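Local coordinates for protein antitoxin VapB (Salmonella enterica subsp. enterica serovar Typhimurium str. LT2, PDB 6IFM) that neutralises its cognate toxin VapC as the antitoxin of a type II toxin-antitoxin pair and binds DNA through a SpoVT-AbrB-type domain, at a contact of chain A with DNA. Residues are numbered along the deposited sequence; one frame, centred on the assembly and turned at random.

A contact of chain A with DNA. Residues 8-11. With nucleotides of chain B; nucleotides of chain C.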
loop_
_atom_site.group_PDB
_atom_site.type_symbol
_atom_site.label_atom_id
_atom_site.label_comp_id
_atom_site.label_asym_id
_atom_site.label_seq_id
_atom_site.Cartn_x
_atom_site.Cartn_y
_atom_site.Cartn_z
ATOM N N SER A 8 6.733 -30.811 0.864
ATOM C CA SER A 8 7.054 -31.870 1.825
ATOM C C SER A 8 6.215 -31.653 3.084
ATOM O O SER A 8 6.665 -31.125 4.110
ATOM C CB SER A 8 8.547 -31.902 2.120
ATOM O OG SER A 8 8.837 -32.840 3.141
ATOM N N ASN A 9 4.954 -32.068 2.956
ATOM C CA ASN A 9 3.884 -32.111 3.946
ATOM C C ASN A 9 3.310 -30.748 4.306
ATOM O O ASN A 9 2.088 -30.620 4.451
ATOM C CB ASN A 9 4.454 -32.813 5.192
ATOM C CG ASN A 9 3.752 -32.435 6.500
ATOM O OD1 ASN A 9 2.661 -31.876 6.537
ATOM N ND2 ASN A 9 4.405 -32.773 7.604
ATOM N N ARG A 10 4.137 -29.723 4.332
ATOM C CA ARG A 10 3.666 -28.350 4.468
ATOM C C ARG A 10 4.697 -27.303 4.067
ATOM O O ARG A 10 4.398 -26.111 4.179
ATOM C CB ARG A 10 3.166 -28.086 5.911
ATOM C CG ARG A 10 1.669 -27.770 5.997
ATOM C CD ARG A 10 0.951 -28.484 7.151
ATOM N NE ARG A 10 1.739 -28.490 8.381
ATOM C CZ ARG A 10 1.636 -29.394 9.355
ATOM N NH1 ARG A 10 0.774 -30.402 9.260
ATOM N NH2 ARG A 10 2.407 -29.286 10.433
ATOM N N THR A 11 5.885 -27.685 3.604
ATOM C CA THR A 11 6.918 -26.739 3.203
ATOM C C THR A 11 7.161 -26.872 1.708
ATOM O O THR A 11 7.297 -27.988 1.192
ATOM C CB THR A 11 8.219 -26.973 3.987
ATOM O OG1 THR A 11 8.545 -28.369 3.985
ATOM C CG2 THR A 11 8.069 -26.509 5.416
ATOM P P DT B 15 -3.929 -24.209 9.799
ATOM O OP1 DT B 15 -4.432 -23.039 9.043
ATOM O OP2 DT B 15 -4.053 -25.581 9.251
ATOM O "O5'" DT B 15 -2.387 -23.977 10.139
ATOM C "C5'" DT B 15 -1.939 -22.713 10.592
ATOM C "C4'" DT B 15 -0.428 -22.651 10.559
ATOM O "O4'" DT B 15 0.108 -23.380 11.694
ATOM C "C3'" DT B 15 0.205 -23.294 9.322
ATOM O "O3'" DT B 15 1.379 -22.599 8.971
ATOM C "C2'" DT B 15 0.542 -24.691 9.818
ATOM C "C1'" DT B 15 1.005 -24.362 11.223
ATOM N N1 DT B 15 0.999 -25.518 12.133
ATOM C C2 DT B 15 1.801 -25.485 13.246
ATOM O O2 DT B 15 2.505 -24.523 13.529
ATOM N N3 DT B 15 1.747 -26.614 14.027
ATOM C C4 DT B 15 0.989 -27.750 13.793
ATOM O O4 DT B 15 1.005 -28.722 14.548
ATOM C C5 DT B 15 0.173 -27.715 12.597
ATOM C C7 DT B 15 -0.691 -28.889 12.238
ATOM C C6 DT B 15 0.224 -26.613 11.832
ATOM P P DG B 16 1.543 -21.964 7.507
ATOM O OP1 DG B 16 0.673 -20.762 7.455
ATOM O OP2 DG B 16 1.341 -23.037 6.508
ATOM O "O5'" DG B 16 3.076 -21.518 7.488
ATOM C "C5'" DG B 16 3.594 -20.742 8.553
ATOM C "C4'" DG B 16 4.760 -21.445 9.220
ATOM O "O4'" DG B 16 4.309 -22.652 9.885
ATOM C "C3'" DG B 16 5.890 -21.888 8.278
ATOM O "O3'" DG B 16 7.081 -21.174 8.590
ATOM C "C2'" DG B 16 6.046 -23.401 8.553
ATOM C "C1'" DG B 16 5.397 -23.540 9.919
ATOM N N9 DG B 16 4.911 -24.888 10.228
ATOM C C8 DG B 16 4.023 -25.640 9.500
ATOM N N7 DG B 16 3.777 -26.805 10.028
ATOM C C5 DG B 16 4.549 -26.828 11.180
ATOM C C6 DG B 16 4.690 -27.836 12.168
ATOM O O6 DG B 16 4.142 -28.950 12.219
ATOM N N1 DG B 16 5.576 -27.456 13.168
ATOM C C2 DG B 16 6.233 -26.255 13.218
ATOM N N2 DG B 16 7.049 -26.066 14.267
ATOM N N3 DG B 16 6.104 -25.303 12.306
ATOM C C4 DG B 16 5.249 -25.658 11.320
ATOM P P DA B 17 8.395 -21.358 7.685
ATOM O OP1 DA B 17 9.268 -20.177 7.893
ATOM O OP2 DA B 17 7.926 -21.717 6.324
ATOM O "O5'" DA B 17 9.152 -22.592 8.365
ATOM C "C5'" DA B 17 9.797 -22.392 9.613
ATOM C "C4'" DA B 17 10.339 -23.689 10.181
ATOM O "O4'" DA B 17 9.267 -24.643 10.391
ATOM C "C3'" DA B 17 11.381 -24.412 9.317
ATOM O "O3'" DA B 17 12.538 -24.671 10.116
ATOM C "C2'" DA B 17 10.667 -25.710 8.927
ATOM C "C1'" DA B 17 9.787 -25.913 10.139
ATOM N N9 DA B 17 8.698 -26.869 9.948
ATOM C C8 DA B 17 7.777 -26.891 8.939
ATOM N N7 DA B 17 6.921 -27.887 9.028
ATOM C C5 DA B 17 7.316 -28.567 10.174
ATOM C C6 DA B 17 6.819 -29.726 10.826
ATOM N N6 DA B 17 5.766 -30.431 10.397
ATOM N N1 DA B 17 7.453 -30.126 11.945
ATOM C C2 DA B 17 8.509 -29.426 12.380
ATOM N N3 DA B 17 9.062 -28.336 11.863
ATOM C C4 DA B 17 8.413 -27.953 10.750
ATOM P P DC B 18 13.916 -25.174 9.462
ATOM O OP1 DC B 18 14.969 -24.234 9.904
ATOM O OP2 DC B 18 13.657 -25.425 8.030
ATOM O "O5'" DC B 18 14.167 -26.584 10.169
ATOM C "C5'" DC B 18 13.055 -27.249 10.742
ATOM C "C4'" DC B 18 13.406 -28.599 11.306
ATOM O "O4'" DC B 18 12.197 -29.397 11.349
ATOM C "C3'" DC B 18 14.404 -29.409 10.501
ATOM O "O3'" DC B 18 15.139 -30.232 11.380
ATOM C "C2'" DC B 18 13.501 -30.228 9.590
ATOM C "C1'" DC B 18 12.318 -30.511 10.497
ATOM N N1 DC B 18 11.036 -30.696 9.756
ATOM C C2 DC B 18 10.091 -31.618 10.219
ATOM O O2 DC B 18 10.325 -32.255 11.257
ATOM N N3 DC B 18 8.936 -31.782 9.524
ATOM C C4 DC B 18 8.722 -31.080 8.415
ATOM N N4 DC B 18 7.578 -31.277 7.762
ATOM C C5 DC B 18 9.676 -30.148 7.924
ATOM C C6 DC B 18 10.808 -29.989 8.617
ATOM P P DA B 19 16.468 -30.997 10.898
ATOM O OP1 DA B 19 17.523 -30.674 11.882
ATOM O OP2 DA B 19 16.711 -30.724 9.461
ATOM O "O5'" DA B 19 16.063 -32.540 11.021
ATOM C "C5'" DA B 19 15.299 -33.142 9.988
ATOM C "C4'" DA B 19 14.606 -34.397 10.467
ATOM O "O4'" DA B 19 13.172 -34.271 10.245
ATOM C "C3'" DA B 19 15.042 -35.666 9.741
ATOM O "O3'" DA B 19 15.188 -36.756 10.662
ATOM C "C2'" DA B 19 13.915 -35.900 8.738
ATOM C "C1'" DA B 19 12.703 -35.357 9.475
ATOM N N9 DA B 19 11.664 -34.886 8.556
ATOM C C8 DA B 19 11.703 -33.768 7.769
ATOM N N7 DA B 19 10.644 -33.614 7.013
ATOM C C5 DA B 19 9.859 -34.710 7.315
ATOM C C6 DA B 19 8.596 -35.129 6.849
ATOM N N6 DA B 19 7.881 -34.454 5.942
ATOM N N1 DA B 19 8.095 -36.273 7.353
ATOM C C2 DA B 19 8.811 -36.942 8.261
ATOM N N3 DA B 19 10.004 -36.648 8.775
ATOM C C4 DA B 19 10.477 -35.509 8.256
ATOM P P DT C 9 -1.067 -41.673 5.480
ATOM O OP1 DT C 9 -2.160 -42.637 5.738
ATOM O OP2 DT C 9 -1.358 -40.223 5.518
ATOM O "O5'" DT C 9 0.114 -42.022 6.497
ATOM C "C5'" DT C 9 0.379 -41.169 7.583
ATOM C "C4'" DT C 9 1.811 -41.329 8.037
ATOM O "O4'" DT C 9 2.671 -40.496 7.221
ATOM C "C3'" DT C 9 2.070 -40.918 9.490
ATOM O "O3'" DT C 9 2.758 -41.965 10.181
ATOM C "C2'" DT C 9 2.930 -39.657 9.361
ATOM C "C1'" DT C 9 3.643 -39.922 8.051
ATOM N N1 DT C 9 4.184 -38.705 7.391
ATOM C C2 DT C 9 5.523 -38.427 7.507
ATOM O O2 DT C 9 6.297 -39.122 8.140
ATOM N N3 DT C 9 5.933 -37.299 6.859
ATOM C C4 DT C 9 5.158 -36.436 6.116
ATOM O O4 DT C 9 5.633 -35.450 5.571
ATOM C C5 DT C 9 3.754 -36.783 6.026
ATOM C C7 DT C 9 2.803 -35.923 5.244
ATOM C C6 DT C 9 3.341 -37.891 6.660
ATOM P P DG C 10 2.259 -42.440 11.634
ATOM O OP1 DG C 10 2.272 -43.917 11.671
ATOM O OP2 DG C 10 1.012 -41.706 11.931
ATOM O "O5'" DG C 10 3.380 -41.880 12.623
ATOM C "C5'" DG C 10 3.555 -40.481 12.759
ATOM C "C4'" DG C 10 5.013 -40.131 12.966
ATOM O "O4'" DG C 10 5.587 -39.680 11.719
ATOM C "C3'" DG C 10 5.244 -39.007 13.950
ATOM O "O3'" DG C 10 5.372 -39.556 15.244
ATOM C "C2'" DG C 10 6.555 -38.384 13.469
ATOM C "C1'" DG C 10 6.523 -38.641 11.959
ATOM N N9 DG C 10 6.141 -37.481 11.148
ATOM C C8 DG C 10 5.000 -37.350 10.398
ATOM N N7 DG C 10 4.922 -36.220 9.755
ATOM C C5 DG C 10 6.084 -35.552 10.101
ATOM C C6 DG C 10 6.546 -34.274 9.707
ATOM O O6 DG C 10 5.998 -33.461 8.953
ATOM N N1 DG C 10 7.777 -33.972 10.283
ATOM C C2 DG C 10 8.472 -34.801 11.132
ATOM N N2 DG C 10 9.640 -34.333 11.589
ATOM N N3 DG C 10 8.051 -36.006 11.509
ATOM C C4 DG C 10 6.853 -36.315 10.957
#
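The turn joining strands 3-8 and 11-16 of the SpoVT-AbrB-type antitoxin, with the strand ends that flank it, enters the major groove and presents Ser8, Asn9, Arg10 and Thr11 to successive bases. The chain of Arg10, bent at chi2 and chi3, lays the guanidinium almost level with the base of DG16 of chain B and turns its NE side toward the purine. NE donates to the guanine N7 at 3.1 Å, and the terminal NH2 donates to the same N7 at 2.9 Å, so one acceptor is gripped side-on by two nitrogens and lies within 5° of the guanidinium plane. DT15 of chain B, the preceding base, covers one face, with NH2 3.9 Å from the centroid of its pyrimidine ring in a cation-pi contact; together with DG16 at the edge, this probably fixes the group's tilt and rotation. Asn9, with CG anti to the backbone N (chi1 155°), points to the other strand: its amide nitrogen ND2 is placed at O6 of DG10 of chain C, too close and with its N-H misdirected for a hydrogen bond, while CB lies 3.5 Å from the thymine methyl C7 of DT9 of chain C. Ser8 OG weakly accepts from the adenine N6 of DA19 of chain B. Thr11 OG1, between N and the carbonyl carbon, donates weakly to Ser8 O (3.3 Å) across the turn; the same rotation sets its methyl CG2 3.6 Å from C8 of DA17 of chain B.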